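Local coordinates for ribosomal protein S2-related protein (Deinococcus radiodurans, PDB 2JH3), which binds a 4Fe-4S cluster and has a chelatase-like fold, and is probably related to the sirohydrochlorin ferrochelatases, at residues A[195-200]-A[230-235]. Residues are numbered along the deposited sequence.
Sequences LSEWPS and QAAERF
In the second CbiX-type, chelatase-like domain, 3-10 segment 195-200, just after edge strand 193-194, packs on the C-terminal end of helix 218-234. The closest CA atoms are those of S196 and A231, 4.5 Å apart; the CA atoms of P199 and F235 are 6.8 Å apart. F235 is the first residue to leave helical phi/psi. W198 N donates to L195 O (3.0 Å). E197 O accepts twice, from S200 N (3.0 Å) and S200 OG (2.7 Å, chi1 p). S196 O receives a CA-H...O contact from A231 CA at 3.2 Å; its approach to A231 N (3.5 Å) is too poorly angled for a hydrogen bond. At the helix end, R234 N donates to Q230 O (3.1 Å); beyond it F235 N still donates weakly to A231 O (2.9 Å). A231 CB lies 3.4 Å from W198 NE1, whose ring also reaches L146 and A207. P199 CB sits over the F235 ring, a CH-pi contact. E197 and R234 form a salt bridge: R234 NH1 donates to E197 OE1 at 2.6 Å, weakly, at only 121°.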
loop_
_atom_site.group_PDB
_atom_site.type_symbol
_atom_site.label_atom_id
_atom_site.label_comp_id
_atom_site.label_asym_id
_atom_site.label_seq_id
_atom_site.Cartn_x
_atom_site.Cartn_y
_atom_site.Cartn_z
ATOM N N LEU A 195 36.710 10.409 -15.155
ATOM C CA LEU A 195 37.249 10.688 -13.825
ATOM C C LEU A 195 38.307 9.662 -13.373
ATOM O O LEU A 195 39.203 10.005 -12.616
ATOM C CB LEU A 195 36.074 10.694 -12.840
ATOM C CG LEU A 195 36.376 10.876 -11.371
ATOM C CD1 LEU A 195 37.032 12.186 -11.089
ATOM C CD2 LEU A 195 35.104 10.736 -10.524
ATOM N N SER A 196 38.174 8.407 -13.817
ATOM C CA SER A 196 39.139 7.339 -13.517
ATOM C C SER A 196 40.528 7.607 -14.150
ATOM O O SER A 196 41.495 6.976 -13.803
ATOM C CB SER A 196 38.560 5.990 -13.925
ATOM O OG SER A 196 38.493 5.918 -15.319
ATOM N N GLU A 197 40.630 8.622 -15.009
ATOM C CA GLU A 197 41.864 9.057 -15.583
ATOM C C GLU A 197 42.236 10.498 -15.150
ATOM O O GLU A 197 43.059 11.167 -15.787
ATOM C CB GLU A 197 41.693 9.025 -17.100
ATOM C CG GLU A 197 41.409 7.652 -17.700
ATOM C CD GLU A 197 42.655 6.775 -17.713
ATOM O OE1 GLU A 197 42.522 5.537 -17.534
ATOM O OE2 GLU A 197 43.765 7.335 -17.890
ATOM N N TRP A 198 41.673 10.996 -14.067
ATOM C CA TRP A 198 41.815 12.445 -13.757
ATOM C C TRP A 198 43.252 12.979 -13.614
ATOM O O TRP A 198 43.511 14.107 -14.006
ATOM C CB TRP A 198 40.980 12.861 -12.515
ATOM C CG TRP A 198 41.463 12.384 -11.172
ATOM C CD1 TRP A 198 40.982 11.317 -10.461
ATOM C CD2 TRP A 198 42.462 12.991 -10.341
ATOM N NE1 TRP A 198 41.652 11.181 -9.267
ATOM C CE2 TRP A 198 42.570 12.198 -9.166
ATOM C CE3 TRP A 198 43.349 14.060 -10.513
ATOM C CZ2 TRP A 198 43.518 12.463 -8.155
ATOM C CZ3 TRP A 198 44.272 14.321 -9.517
ATOM C CH2 TRP A 198 44.365 13.520 -8.355
ATOM N N PRO A 199 44.177 12.215 -13.002
ATOM C CA PRO A 199 45.536 12.758 -12.884
ATOM C C PRO A 199 46.242 13.034 -14.256
ATOM O O PRO A 199 47.177 13.832 -14.301
ATOM C CB PRO A 199 46.250 11.692 -12.039
ATOM C CG PRO A 199 45.129 10.891 -11.377
ATOM C CD PRO A 199 44.078 10.879 -12.381
ATOM N N SER A 200 45.770 12.419 -15.348
ATOM C CA SER A 200 46.238 12.731 -16.705
ATOM C C SER A 200 45.971 14.186 -17.127
ATOM O O SER A 200 46.521 14.658 -18.148
ATOM C CB SER A 200 45.560 11.827 -17.724
ATOM O OG SER A 200 44.206 12.182 -17.964
ATOM N N GLN A 230 40.236 3.618 -9.044
ATOM C CA GLN A 230 40.894 3.306 -10.289
ATOM C C GLN A 230 41.920 4.344 -10.654
ATOM O O GLN A 230 42.995 3.960 -11.036
ATOM C CB GLN A 230 39.903 3.184 -11.429
ATOM C CG GLN A 230 39.031 1.997 -11.304
ATOM C CD GLN A 230 37.830 2.049 -12.242
ATOM O OE1 GLN A 230 37.742 2.919 -13.141
ATOM N NE2 GLN A 230 36.904 1.080 -12.070
ATOM N N ALA A 231 41.596 5.641 -10.581
ATOM C CA ALA A 231 42.610 6.664 -10.809
ATOM C C ALA A 231 43.820 6.457 -9.879
ATOM O O ALA A 231 44.976 6.567 -10.299
ATOM C CB ALA A 231 42.047 8.042 -10.595
ATOM N N ALA A 232 43.559 6.201 -8.605
ATOM C CA ALA A 232 44.663 6.090 -7.630
ATOM C C ALA A 232 45.630 4.911 -7.958
ATOM O O ALA A 232 46.861 5.049 -7.800
ATOM C CB ALA A 232 44.106 5.989 -6.168
ATOM N N GLU A 233 45.109 3.784 -8.472
ATOM C CA GLU A 233 45.982 2.661 -8.913
ATOM C C GLU A 233 46.721 2.927 -10.180
ATOM O O GLU A 233 47.866 2.528 -10.317
ATOM C CB GLU A 233 45.214 1.364 -9.192
ATOM C CG GLU A 233 44.299 0.857 -8.172
ATOM C CD GLU A 233 43.565 -0.421 -8.638
ATOM O OE1 GLU A 233 43.379 -0.638 -9.890
ATOM O OE2 GLU A 233 43.122 -1.166 -7.740
ATOM N N ARG A 234 46.033 3.468 -11.172
ATOM C CA ARG A 234 46.614 3.725 -12.455
ATOM C C ARG A 234 47.650 4.805 -12.347
ATOM O O ARG A 234 48.521 4.897 -13.201
ATOM C CB ARG A 234 45.567 4.177 -13.454
ATOM C CG ARG A 234 44.645 3.137 -13.867
ATOM C CD ARG A 234 43.442 3.763 -14.556
ATOM N NE ARG A 234 42.326 2.827 -14.611
ATOM C CZ ARG A 234 41.206 3.034 -15.278
ATOM N NH1 ARG A 234 41.037 4.174 -15.930
ATOM N NH2 ARG A 234 40.235 2.128 -15.245
ATOM N N PHE A 235 47.561 5.626 -11.302
ATOM C CA PHE A 235 48.369 6.861 -11.180
ATOM C C PHE A 235 48.797 6.959 -9.747
ATOM O O PHE A 235 48.347 7.857 -9.010
ATOM C CB PHE A 235 47.556 8.129 -11.548
ATOM C CG PHE A 235 47.105 8.219 -13.018
ATOM C CD1 PHE A 235 47.879 8.892 -13.965
ATOM C CD2 PHE A 235 45.882 7.721 -13.417
ATOM C CE1 PHE A 235 47.420 9.036 -15.296
ATOM C CE2 PHE A 235 45.439 7.839 -14.720
ATOM C CZ PHE A 235 46.188 8.507 -15.651
#